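Local coordinates for hypothetical protein PH0495 (Pyrococcus horikoshii, PDB 1X3L), which catalyses the ATP-dependent phosphorylation of D-glycerate to 2-phosphoglycerate, and can use other phosphate donors such as GTP or pyrophosphate, at residues A[211-217]-A[250-256]; A[137-141]-A[172-177]. Numbering follows the deposited sequence.

Contact 1 (A[211-217]-A[250-256]); sequences VKDPTTF and EETLKED. With EDO (1,2-ethanediol), chain D.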
# COMPACT_ATOMS: atom_id res chain seq x y z
N VAL A 211 8.08 -6.78 12.36
CA VAL A 211 6.94 -7.54 12.86
C VAL A 211 7.34 -9.00 13.05
O VAL A 211 8.29 -9.49 12.44
CB VAL A 211 5.73 -7.48 11.90
CG1 VAL A 211 5.20 -6.05 11.82
CG2 VAL A 211 6.12 -7.98 10.53
N LYS A 212 6.60 -9.69 13.90
CA LYS A 212 6.89 -11.09 14.17
C LYS A 212 6.83 -11.94 12.91
O LYS A 212 6.14 -11.60 11.95
CB LYS A 212 5.91 -11.66 15.21
CG LYS A 212 6.01 -10.98 16.57
CD LYS A 212 5.21 -11.75 17.63
CE LYS A 212 3.71 -11.71 17.34
NZ LYS A 212 3.20 -10.30 17.31
N ASP A 213 7.58 -13.04 12.92
CA ASP A 213 7.61 -13.99 11.82
C ASP A 213 7.53 -15.38 12.45
O ASP A 213 8.51 -15.89 12.99
CB ASP A 213 8.90 -13.87 11.01
CG ASP A 213 9.11 -15.07 10.09
OD1 ASP A 213 8.10 -15.66 9.65
OD2 ASP A 213 10.28 -15.42 9.81
N PRO A 214 6.34 -16.01 12.38
CA PRO A 214 6.13 -17.34 12.95
C PRO A 214 6.87 -18.47 12.24
O PRO A 214 7.08 -19.53 12.82
CB PRO A 214 4.61 -17.50 12.89
CG PRO A 214 4.26 -16.74 11.65
CD PRO A 214 5.10 -15.48 11.80
N THR A 215 7.26 -18.27 10.98
CA THR A 215 7.96 -19.33 10.25
C THR A 215 9.34 -19.60 10.88
O THR A 215 9.90 -18.76 11.57
CB THR A 215 8.14 -18.98 8.76
OG1 THR A 215 9.02 -17.86 8.61
CG2 THR A 215 6.78 -18.65 8.14
N THR A 216 9.86 -20.79 10.62
CA THR A 216 11.14 -21.21 11.18
C THR A 216 12.13 -21.67 10.13
O THR A 216 11.81 -21.75 8.95
CB THR A 216 10.93 -22.37 12.15
OG1 THR A 216 10.36 -23.47 11.44
CG2 THR A 216 9.98 -21.97 13.27
N PHE A 217 13.35 -21.99 10.58
CA PHE A 217 14.39 -22.49 9.69
C PHE A 217 13.91 -23.83 9.14
O PHE A 217 14.17 -24.16 7.98
CB PHE A 217 15.70 -22.69 10.46
CG PHE A 217 16.45 -21.42 10.72
CD1 PHE A 217 17.02 -20.70 9.67
CD2 PHE A 217 16.59 -20.92 12.01
CE1 PHE A 217 17.71 -19.52 9.90
CE2 PHE A 217 17.28 -19.74 12.26
CZ PHE A 217 17.85 -19.04 11.20
N GLU A 250 20.44 -16.87 15.35
CA GLU A 250 19.13 -16.51 15.86
C GLU A 250 18.01 -16.68 14.85
O GLU A 250 18.19 -16.51 13.65
CB GLU A 250 19.14 -15.08 16.41
CG GLU A 250 20.15 -14.89 17.54
CD GLU A 250 20.13 -13.48 18.12
OE1 GLU A 250 19.59 -12.56 17.46
OE2 GLU A 250 20.66 -13.30 19.24
N GLU A 251 16.84 -17.02 15.38
CA GLU A 251 15.64 -17.23 14.58
C GLU A 251 15.05 -15.84 14.27
O GLU A 251 15.51 -14.84 14.83
CB GLU A 251 14.66 -18.08 15.40
CG GLU A 251 13.33 -18.36 14.75
CD GLU A 251 13.45 -19.15 13.47
OE1 GLU A 251 13.70 -20.38 13.52
OE2 GLU A 251 13.31 -18.52 12.40
N THR A 252 14.07 -15.78 13.37
CA THR A 252 13.43 -14.51 13.06
C THR A 252 12.58 -14.18 14.30
O THR A 252 12.31 -15.07 15.11
CB THR A 252 12.53 -14.61 11.81
OG1 THR A 252 11.74 -15.80 11.87
CG2 THR A 252 13.37 -14.62 10.54
N LEU A 253 12.18 -12.93 14.46
CA LEU A 253 11.39 -12.52 15.62
C LEU A 253 10.16 -13.39 15.84
O LEU A 253 9.33 -13.54 14.94
CB LEU A 253 10.97 -11.05 15.49
CG LEU A 253 10.19 -10.50 16.69
CD1 LEU A 253 11.06 -10.60 17.93
CD2 LEU A 253 9.78 -9.06 16.44
N LYS A 254 10.04 -13.94 17.04
CA LYS A 254 8.91 -14.81 17.38
C LYS A 254 7.96 -14.18 18.39
O LYS A 254 6.77 -14.48 18.39
CB LYS A 254 9.44 -16.14 17.95
CG LYS A 254 10.20 -17.00 16.95
CD LYS A 254 9.25 -17.68 15.97
CE LYS A 254 10.01 -18.32 14.81
NZ LYS A 254 10.65 -17.28 13.94
N GLU A 255 8.47 -13.29 19.23
CA GLU A 255 7.67 -12.64 20.26
C GLU A 255 7.54 -11.13 20.06
O GLU A 255 8.28 -10.53 19.28
CB GLU A 255 8.29 -12.90 21.63
CG GLU A 255 8.52 -14.37 21.96
CD GLU A 255 7.24 -15.08 22.35
OE1 GLU A 255 6.65 -14.71 23.39
OE2 GLU A 255 6.83 -16.02 21.63
N ASP A 256 6.59 -10.53 20.77
CA ASP A 256 6.38 -9.09 20.70
C ASP A 256 7.45 -8.38 21.52
O ASP A 256 7.87 -8.88 22.56
CB ASP A 256 5.00 -8.72 21.24
CG ASP A 256 3.88 -8.97 20.24
OD1 ASP A 256 3.89 -8.33 19.16
OD2 ASP A 256 2.98 -9.79 20.53
C1 EDO D . 7.40 -5.69 17.65
O1 EDO D . 6.99 -5.45 19.01
C2 EDO D . 6.56 -6.81 17.02
O2 EDO D . 5.18 -6.44 17.03
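An Asx turn at Asp213 and the N-cap of helix 217-226 shape one side of this contact between two loops. Segment 211-217 leads into that helix, and 250-256 toward strand 260-266 of the parallel sheet. Asp213 OD1 accepts from Thr215 N (3.0 Å) and also from Thr215 OG1 (2.6 Å). The Thr216 side chain caps a backbone N of the helix, and Thr216 N bonds Asp219 OD2 in return, consistent with a capping box. One backbone bond joins the loops, Asp213 N to Leu253 O at 2.7 Å. Thr252 OG1 donates to Asp213 OD2 (2.6 Å). The Lys254 side chain folds across the other loop. Lys254 NZ donates to Asp213 O (2.7 Å), Thr215 O (2.9 Å) and Thr252 O (3.0 Å), and forms a salt bridge with Glu251 OE2 (3.3 Å). The same OE2 takes a bond from His172. Glu251 OE1 accepts a weak bond from Phe217 N (3.4 Å), and OE2 lies over one face of the Phe217 ring. At the far end Lys212 NZ makes a salt bridge to Asp256 OD1 (2.8 Å). Asp256 OD1 also accepts a hydrogen bond, at 3.1 Å, from O2 of a 1,2-ethanediol, probably left from the crystallisation liquor.

Contact 2 (A[137-141]-A[172-177]); sequences FELPE and HISKVK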
# COMPACT_ATOMS: atom_id res chain seq x y z
N PHE A 137 16.00 -2.40 0.69
CA PHE A 137 16.63 -2.52 1.99
C PHE A 137 16.90 -3.99 2.30
O PHE A 137 16.02 -4.71 2.78
CB PHE A 137 15.68 -1.94 3.04
CG PHE A 137 16.30 -1.70 4.37
CD1 PHE A 137 17.11 -0.60 4.59
CD2 PHE A 137 16.03 -2.56 5.43
CE1 PHE A 137 17.64 -0.34 5.85
CE2 PHE A 137 16.55 -2.31 6.70
CZ PHE A 137 17.36 -1.20 6.91
N GLU A 138 18.12 -4.43 2.03
CA GLU A 138 18.47 -5.82 2.28
C GLU A 138 19.94 -6.05 2.62
O GLU A 138 20.83 -5.36 2.13
CB GLU A 138 18.10 -6.67 1.06
CG GLU A 138 18.48 -8.15 1.18
CD GLU A 138 17.96 -8.79 2.46
OE1 GLU A 138 16.74 -8.79 2.68
OE2 GLU A 138 18.78 -9.31 3.24
N LEU A 139 20.16 -7.03 3.49
CA LEU A 139 21.49 -7.41 3.94
C LEU A 139 21.44 -8.92 4.22
O LEU A 139 20.88 -9.35 5.23
CB LEU A 139 21.86 -6.65 5.21
CG LEU A 139 23.27 -6.91 5.77
CD1 LEU A 139 24.31 -6.59 4.71
CD2 LEU A 139 23.49 -6.08 7.02
N PRO A 140 22.01 -9.73 3.32
CA PRO A 140 22.02 -11.19 3.47
C PRO A 140 22.74 -11.66 4.74
O PRO A 140 23.60 -10.95 5.27
CB PRO A 140 22.74 -11.66 2.21
CG PRO A 140 22.41 -10.58 1.21
CD PRO A 140 22.60 -9.34 2.03
N GLU A 141 22.38 -12.84 5.23
CA GLU A 141 23.00 -13.41 6.42
C GLU A 141 24.47 -13.75 6.13
O GLU A 141 24.92 -13.65 4.98
CB GLU A 141 22.25 -14.66 6.86
CG GLU A 141 20.97 -14.39 7.65
CD GLU A 141 21.23 -13.74 9.00
OE1 GLU A 141 22.35 -13.90 9.54
OE2 GLU A 141 20.32 -13.07 9.54
N HIS A 172 14.53 -15.90 6.32
CA HIS A 172 15.54 -16.66 7.05
C HIS A 172 16.97 -16.59 6.50
O HIS A 172 17.83 -17.36 6.93
CB HIS A 172 15.10 -18.12 7.21
CG HIS A 172 14.01 -18.30 8.21
ND1 HIS A 172 12.68 -18.05 7.93
CD2 HIS A 172 14.05 -18.63 9.53
CE1 HIS A 172 11.96 -18.21 9.02
NE2 HIS A 172 12.77 -18.56 10.00
N ILE A 173 17.22 -15.69 5.55
CA ILE A 173 18.56 -15.52 5.01
C ILE A 173 18.86 -14.03 4.89
O ILE A 173 19.73 -13.61 4.13
CB ILE A 173 18.75 -16.18 3.62
CG1 ILE A 173 17.68 -15.69 2.65
CG2 ILE A 173 18.71 -17.69 3.77
CD1 ILE A 173 17.84 -16.25 1.25
N SER A 174 18.12 -13.25 5.67
CA SER A 174 18.27 -11.81 5.71
C SER A 174 18.53 -11.36 7.14
O SER A 174 17.90 -11.86 8.07
CB SER A 174 17.01 -11.13 5.18
OG SER A 174 17.02 -9.74 5.49
N LYS A 175 19.43 -10.41 7.33
CA LYS A 175 19.75 -9.92 8.66
C LYS A 175 18.80 -8.84 9.15
O LYS A 175 18.87 -8.44 10.32
CB LYS A 175 21.19 -9.41 8.69
CG LYS A 175 22.23 -10.49 8.40
CD LYS A 175 23.66 -9.98 8.57
CE LYS A 175 23.95 -9.56 10.01
NZ LYS A 175 25.36 -9.08 10.17
N VAL A 176 17.91 -8.36 8.29
CA VAL A 176 16.98 -7.30 8.71
C VAL A 176 15.49 -7.64 8.58
O VAL A 176 14.65 -7.01 9.22
CB VAL A 176 17.27 -5.99 7.94
CG1 VAL A 176 18.63 -5.45 8.36
CG2 VAL A 176 17.24 -6.24 6.45
N LYS A 177 15.17 -8.62 7.75
CA LYS A 177 13.78 -9.00 7.55
C LYS A 177 13.30 -9.96 8.65
O LYS A 177 14.10 -10.42 9.46
CB LYS A 177 13.62 -9.66 6.18
CG LYS A 177 13.81 -8.69 5.02
CD LYS A 177 13.94 -9.43 3.70
CE LYS A 177 13.81 -8.49 2.51
NZ LYS A 177 14.71 -7.31 2.60
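The two segments run antiparallel for a short distance and form a single beta bridge. Pro140 and Ser174 are its non-hydrogen-bonded pair, with their CA atoms 4.4 Å apart. Two backbone bonds flank them: Lys175 N to Leu139 O at 2.8 Å, nearly straight, and Glu141 N to Ile173 O at 3.0 Å. At this non-hydrogen-bonded position the proline's lack of an N-H costs no cross-strand bond, and Pro140 CA makes a CA-H...O contact with Ile173 O (3.4 Å). Both segments follow helices, 133-136 and 163-171, so the bridge ties two helix exits together. After the bridge, segment 172-177 turns sharply. Ser174 OG accepts from Val176 N (3.2 Å) and Lys177 N (3.1 Å), an ST turn and an ST motif. Ser174 OG in turn donates to Glu138 OE2 (2.9 Å). The other carboxylate oxygen, Glu138 OE1, forms a salt bridge with Lys177 NZ (2.5 Å), which also bonds Ser134 O in helix 133-136. Apolar packing lies alongside. Phe137 CE2 meets Val176 CB at 3.9 Å, and both side chains touch Leu181. Leu139 CG packs on the aliphatic part of Lys175 through CD (4.2 Å), while helix 103-118 covers Leu139. Glu138 is buried, yet both its carboxylate oxygens have donors across the contact. The charge is thus balanced inside the fold, and the serine couples the turn to the facing loop.

In the fold
Contacts 1 and 2 follow one another along the chain, with centres about 13 Å apart, and they touch through His172. This residue opens segment 172-177, but its CA-to-CB bond points away from 137-141, and its ring packs in contact 1. His172 NE2 probably hydrogen-bonds Glu251 OE2 (2.5 Å). His172 CE1 packs 3.0 Å from Thr215 OG1, and the His172 ring meets Phe217 edge-to-face. The end of helix 163-171 is thereby joined to the start of helix 217-226. Contact 1 lies away from the annotated substrate site. Contact 2 is nearer: the side chain of Phe137 is about 11 Å from that of Lys58, a substrate-binding residue by similarity.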